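Local coordinates for protein iota-carrageenase (Alteromonas sp., PDB 1H80) that hydrolyses the beta-1,4 linkages within iota-carrageenan, a sulfated galactan of red algal cell walls, with inversion of the anomeric configuration, at residues T57-N62 and R79-V84; S277-V282 and T410-S415. One frame throughout, in Å; residues are numbered along the deposited sequence.

Contact 1. Residues T57-N62 and R79-V84; sequences TLLIPN and RVESDV. With CA (calcium ion), chain C; NA (sodium ion), chain G.
Glu81 takes hold of the backbone of Asn62 just where two neighbouring parallel strands of the beta-helix, 56-60 and 76-80, give way to a loop and a type I turn. Glu81 sends CG anti to its own carbonyl carbon (chi1 -67°), and the chain continues extended past Pro61, bringing OE1 to within 2.8 Å of the backbone N of Asn62. The carboxylate accepts this N-H through the anti lone pair of OE1, while OE1 and OE2 together clasp a sodium ion that also holds a water. The amide of Asn62 answers in the other direction. Its side chain crosses that of Glu81 at about a right angle, and Asn62 OD1 accepts from Asp83 N at 2.8 Å, the donor tilted out of the carbonyl plane. An asparagine suits the site because it is short and its amide oxygen can accept from the turn Glu81-Val84.

Before the turn, the strands are joined by ordinary parallel bonding, Arg79 N to Leu58 O at 2.9 Å, and Ile60 N to Arg79 O. Glu81 N to Ile60 O continues the pattern. Leu59 and Arg79 share one face of the sheet, where Leu59 CD1 lies 3.9 Å from Glu81 CG. On the other face Ile60 CD1 meets Val80 CG2 at 4.2 Å. Ile60 CG2 also touches Val84 CG1 of the turn, all three branched apolar side chains being buried.

CB of Ser82 points away from 57-62. Chi1 of -168° sets OG anti to the backbone N, and Ser82 OG binds calcium at 2.5 Å; the carbonyl O binds it independently, and Asn118 and Gly119 add further ligands. One calcium-bound water donates to Asp83 OD1. The turn is thus tied by amide, carboxylate and two cations, and the positive charge of the ions would be expected to offset that of Glu81 and Asp83.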
loop_
_atom_site.group_PDB
_atom_site.type_symbol
_atom_site.label_atom_id
_atom_site.label_comp_id
_atom_site.label_asym_id
_atom_site.label_seq_id
_atom_site.Cartn_x
_atom_site.Cartn_y
_atom_site.Cartn_z
ATOM N N THR A 57 22.662 -17.381 -0.466
ATOM C CA THR A 57 21.248 -17.629 -0.659
ATOM C C THR A 57 20.723 -18.596 0.383
ATOM O O THR A 57 21.418 -19.524 0.792
ATOM C CB THR A 57 20.985 -18.217 -2.067
ATOM O OG1 THR A 57 21.383 -17.262 -3.061
ATOM C CG2 THR A 57 19.507 -18.549 -2.255
ATOM N N LEU A 58 19.498 -18.354 0.826
ATOM C CA LEU A 58 18.851 -19.232 1.781
ATOM C C LEU A 58 17.606 -19.764 1.101
ATOM O O LEU A 58 16.781 -18.994 0.607
ATOM C CB LEU A 58 18.441 -18.473 3.044
ATOM C CG LEU A 58 17.644 -19.338 4.023
ATOM C CD1 LEU A 58 18.536 -20.453 4.564
ATOM C CD2 LEU A 58 17.118 -18.479 5.162
ATOM N N LEU A 59 17.473 -21.082 1.054
ATOM C CA LEU A 59 16.298 -21.675 0.450
ATOM C C LEU A 59 15.334 -22.068 1.554
ATOM O O LEU A 59 15.734 -22.713 2.518
ATOM C CB LEU A 59 16.659 -22.933 -0.347
ATOM C CG LEU A 59 15.467 -23.629 -1.017
ATOM C CD1 LEU A 59 14.894 -22.735 -2.115
ATOM C CD2 LEU A 59 15.909 -24.953 -1.607
ATOM N N ILE A 60 14.084 -21.639 1.428
ATOM C CA ILE A 60 13.048 -22.021 2.377
ATOM C C ILE A 60 12.285 -23.068 1.575
ATOM O O ILE A 60 11.538 -22.740 0.654
ATOM C CB ILE A 60 12.124 -20.848 2.736
ATOM C CG1 ILE A 60 12.923 -19.782 3.485
ATOM C CG2 ILE A 60 10.968 -21.341 3.599
ATOM C CD1 ILE A 60 12.085 -18.614 3.978
ATOM N N PRO A 61 12.487 -24.351 1.903
ATOM C CA PRO A 61 11.840 -25.467 1.215
ATOM C C PRO A 61 10.370 -25.644 1.529
ATOM O O PRO A 61 9.874 -25.147 2.537
ATOM C CB PRO A 61 12.676 -26.661 1.658
ATOM C CG PRO A 61 12.973 -26.318 3.074
ATOM C CD PRO A 61 13.321 -24.837 3.018
ATOM N N ASN A 62 9.680 -26.367 0.657
ATOM C CA ASN A 62 8.258 -26.602 0.834
ATOM C C ASN A 62 7.901 -27.048 2.241
ATOM O O ASN A 62 8.555 -27.911 2.827
ATOM C CB ASN A 62 7.760 -27.617 -0.191
ATOM C CG ASN A 62 7.709 -27.037 -1.582
ATOM O OD1 ASN A 62 7.403 -25.857 -1.751
ATOM N ND2 ASN A 62 7.995 -27.855 -2.587
ATOM N N ARG A 79 15.165 -17.436 -1.154
ATOM C CA ARG A 79 14.368 -17.996 -2.231
ATOM C C ARG A 79 13.414 -18.965 -1.568
ATOM O O ARG A 79 13.808 -19.774 -0.726
ATOM C CB ARG A 79 15.260 -18.695 -3.260
ATOM C CG ARG A 79 16.108 -17.704 -4.058
ATOM C CD ARG A 79 15.222 -16.728 -4.837
ATOM N NE ARG A 79 15.986 -15.710 -5.558
ATOM C CZ ARG A 79 16.459 -14.584 -5.027
ATOM N NH1 ARG A 79 16.258 -14.288 -3.744
ATOM N NH2 ARG A 79 17.142 -13.744 -5.792
ATOM N N VAL A 80 12.150 -18.874 -1.949
ATOM C CA VAL A 80 11.117 -19.699 -1.341
ATOM C C VAL A 80 10.469 -20.658 -2.322
ATOM O O VAL A 80 10.009 -20.250 -3.384
ATOM C CB VAL A 80 10.032 -18.788 -0.736
ATOM C CG1 VAL A 80 9.060 -19.607 0.087
ATOM C CG2 VAL A 80 10.681 -17.694 0.105
ATOM N N GLU A 81 10.417 -21.940 -1.974
ATOM C CA GLU A 81 9.798 -22.894 -2.883
ATOM C C GLU A 81 8.313 -22.596 -3.063
ATOM O O GLU A 81 7.668 -21.999 -2.198
ATOM C CB GLU A 81 10.049 -24.328 -2.419
ATOM C CG GLU A 81 11.524 -24.699 -2.526
ATOM C CD GLU A 81 11.776 -26.194 -2.488
ATOM O OE1 GLU A 81 11.239 -26.870 -1.591
ATOM O OE2 GLU A 81 12.526 -26.694 -3.357
ATOM N N SER A 82 7.784 -23.022 -4.201
ATOM C CA SER A 82 6.411 -22.729 -4.597
ATOM C C SER A 82 5.229 -23.240 -3.782
ATOM O O SER A 82 4.121 -22.713 -3.921
ATOM C CB SER A 82 6.225 -23.131 -6.060
ATOM O OG SER A 82 5.007 -22.625 -6.572
ATOM N N ASP A 83 5.436 -24.255 -2.950
ATOM C CA ASP A 83 4.331 -24.773 -2.147
ATOM C C ASP A 83 4.453 -24.349 -0.693
ATOM O O ASP A 83 3.725 -24.833 0.173
ATOM C CB ASP A 83 4.266 -26.298 -2.243
ATOM C CG ASP A 83 3.926 -26.775 -3.640
ATOM O OD1 ASP A 83 2.959 -26.242 -4.227
ATOM O OD2 ASP A 83 4.618 -27.683 -4.151
ATOM N N VAL A 84 5.373 -23.431 -0.429
ATOM C CA VAL A 84 5.581 -22.948 0.925
ATOM C C VAL A 84 4.415 -22.103 1.410
ATOM O O VAL A 84 3.807 -21.355 0.648
ATOM C CB VAL A 84 6.866 -22.099 1.023
ATOM C CG1 VAL A 84 6.910 -21.348 2.363
ATOM C CG2 VAL A 84 8.080 -23.002 0.899
HETATM CA CA CA C . 2.824 -21.813 -5.638
HETATM NA NA NA G . 12.492 -28.822 -2.368
HETATM O O HOH W 1 2.408 -24.100 -5.855
HETATM O O HOH W 2 1.502 -21.492 -3.618
HETATM O O HOH W 3 0.419 -22.220 -6.437
HETATM O O HOH W 4 1.353 -19.790 -6.078
HETATM O O HOH W 5 10.916 -29.629 -0.931
#

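Contact 2. Residues S277-V282 and T410-S415. With CA (calcium ion), chain E.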
loop_
_atom_site.group_PDB
_atom_site.type_symbol
_atom_site.label_atom_id
_atom_site.label_comp_id
_atom_site.label_asym_id
_atom_site.label_seq_id
_atom_site.Cartn_x
_atom_site.Cartn_y
_atom_site.Cartn_z
ATOM N N SER A 277 -6.582 10.615 -6.432
ATOM C CA SER A 277 -5.638 11.605 -5.939
ATOM C C SER A 277 -6.346 12.519 -4.951
ATOM O O SER A 277 -7.379 13.112 -5.270
ATOM C CB SER A 277 -5.066 12.421 -7.100
ATOM O OG SER A 277 -4.345 11.585 -7.989
ATOM N N ASP A 278 -5.790 12.613 -3.747
ATOM C CA ASP A 278 -6.359 13.445 -2.696
ATOM C C ASP A 278 -5.555 14.721 -2.549
ATOM O O ASP A 278 -4.355 14.749 -2.803
ATOM C CB ASP A 278 -6.333 12.721 -1.347
ATOM C CG ASP A 278 -7.203 11.485 -1.319
ATOM O OD1 ASP A 278 -7.934 11.231 -2.299
ATOM O OD2 ASP A 278 -7.152 10.767 -0.298
ATOM N N SER A 279 -6.222 15.780 -2.119
ATOM C CA SER A 279 -5.540 17.044 -1.917
ATOM C C SER A 279 -4.601 16.927 -0.722
ATOM O O SER A 279 -4.849 16.164 0.212
ATOM C CB SER A 279 -6.557 18.152 -1.649
ATOM O OG SER A 279 -5.908 19.367 -1.317
ATOM N N GLY A 280 -3.499 17.665 -0.772
ATOM C CA GLY A 280 -2.594 17.664 0.354
ATOM C C GLY A 280 -3.304 18.564 1.344
ATOM O O GLY A 280 -4.132 19.381 0.938
ATOM N N PHE A 281 -3.020 18.413 2.630
ATOM C CA PHE A 281 -3.671 19.257 3.621
ATOM C C PHE A 281 -2.796 19.439 4.842
ATOM O O PHE A 281 -1.836 18.696 5.052
ATOM C CB PHE A 281 -5.022 18.669 4.039
ATOM C CG PHE A 281 -4.928 17.302 4.648
ATOM C CD1 PHE A 281 -4.806 16.171 3.844
ATOM C CD2 PHE A 281 -4.957 17.142 6.029
ATOM C CE1 PHE A 281 -4.716 14.902 4.409
ATOM C CE2 PHE A 281 -4.866 15.875 6.605
ATOM C CZ PHE A 281 -4.746 14.753 5.790
ATOM N N VAL A 282 -3.134 20.438 5.648
ATOM C CA VAL A 282 -2.376 20.726 6.850
ATOM C C VAL A 282 -3.226 20.471 8.084
ATOM O O VAL A 282 -4.442 20.654 8.062
ATOM C CB VAL A 282 -1.893 22.184 6.868
ATOM C CG1 VAL A 282 -0.482 22.228 7.383
ATOM C CG2 VAL A 282 -1.968 22.790 5.472
ATOM N N THR A 410 -9.378 14.864 -6.342
ATOM C CA THR A 410 -9.928 15.910 -5.496
ATOM C C THR A 410 -8.894 16.967 -5.116
ATOM O O THR A 410 -9.018 17.615 -4.080
ATOM C CB THR A 410 -10.553 15.323 -4.209
ATOM O OG1 THR A 410 -9.574 14.553 -3.502
ATOM C CG2 THR A 410 -11.742 14.429 -4.554
ATOM N N THR A 411 -7.872 17.132 -5.950
ATOM C CA THR A 411 -6.859 18.150 -5.687
ATOM C C THR A 411 -7.463 19.481 -6.130
ATOM O O THR A 411 -8.167 19.545 -7.138
ATOM C CB THR A 411 -5.556 17.893 -6.472
ATOM O OG1 THR A 411 -5.825 17.908 -7.877
ATOM C CG2 THR A 411 -4.957 16.547 -6.082
ATOM N N PRO A 412 -7.202 20.559 -5.378
ATOM C CA PRO A 412 -7.733 21.889 -5.700
ATOM C C PRO A 412 -7.137 22.526 -6.955
ATOM O O PRO A 412 -6.096 23.181 -6.892
ATOM C CB PRO A 412 -7.416 22.688 -4.442
ATOM C CG PRO A 412 -6.104 22.098 -4.015
ATOM C CD PRO A 412 -6.352 20.612 -4.174
ATOM N N GLU A 413 -7.809 22.337 -8.087
ATOM C CA GLU A 413 -7.356 22.888 -9.362
ATOM C C GLU A 413 -7.053 24.381 -9.276
ATOM O O GLU A 413 -6.069 24.856 -9.845
ATOM C CB GLU A 413 -8.412 22.646 -10.447
ATOM N N THR A 414 -7.904 25.117 -8.570
ATOM C CA THR A 414 -7.726 26.556 -8.416
ATOM C C THR A 414 -7.037 26.877 -7.095
ATOM O O THR A 414 -7.668 27.369 -6.160
ATOM C CB THR A 414 -9.082 27.293 -8.448
ATOM N N SER A 415 -5.741 26.601 -7.016
ATOM C CA SER A 415 -4.999 26.870 -5.793
ATOM C C SER A 415 -3.495 26.937 -6.011
ATOM O O SER A 415 -2.951 26.278 -6.899
ATOM C CB SER A 415 -5.305 25.798 -4.744
ATOM O OG SER A 415 -4.528 25.994 -3.575
HETATM CA CA CA E . -4.442 19.297 -9.402
HETATM O O HOH W 6 -10.079 11.874 -3.650
HETATM O O HOH W 7 -9.128 15.513 -1.100
HETATM O O HOH W 8 -4.681 17.261 -10.876
#
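Two neighbouring strands of a parallel sheet, 275-277 and 407-409, hand over here to loops at one end of the beta-helix, and Ser277 meets Thr410 at the handover. The N-H of Thr410 gives a straight bond to Ser277 O, 2.9 Å from Thr410 N with 166° at the hydrogen, and so joins the two backbones directly. Water does much of the remaining work. Thr410 OG1 lies between its backbone N and carbonyl carbon (chi1 57°), beside the side chain of Asp278, which points the same way. There the hydroxyl bonds to two waters. One of them, 2.7 Å from Thr410 OG1, donates to Asp278 OD1; the other, 2.6 Å from Thr410 OG1, accepts from Ser279 N. A hydroxyl suits this place because it can both give and accept, and Asp278 has a second partner in the salt bridge with Arg276.

In a right-handed parallel beta-helix such neighbouring strands belong to stacked coils, and here 127 residues intervene between the two segments, an excursion mostly neither helix nor strand and in part unmodelled. Beyond the sheet the contact passes to Ser279 and Pro412. Ser279 holds OG anti to its backbone N (chi1 174°), and Ser279 OG donates to Gly280 O at 2.9 Å while resting 3.1 Å from Pro412 CD; Ser279 CB is 3.5 Å from Pro412 CD. The small serine fits closely against this carbon of the rigid ring.

Thr411 turns its two branches to different tasks. Thr411 CG2 touches Asp278 O at 3.8 Å, whereas Thr411 OG1 binds calcium at 2.5 Å and is also hydrogen-bonded to Asp409. Asp418, Tyr419 and Asp420 contribute further calcium ligands, and Tyr419 OH reaches Asp278 O.

Contacts 1 and 2 lie on opposite sides of the chain's centre, 45 Å apart between centres and about 33 Å between nearest atoms, so they do not touch. Contact 1 closes early in the sequence before contact 2 opens. Both follow the same scheme, parallel strands of neighbouring coils giving way to loops beside a calcium ion, but the intervals differ: 16 residues separate 57-62 from 79-84, and 127 separate 277-282 from 410-415. Beyond the strands, contact 1 joins its loops directly through carboxylate and amide, contact 2 through one backbone bond, two bridging waters and packing. No carrageenan is bound in the structure; calcium is coordinated by loop residues at both places, and contact 1 also holds a sodium ion.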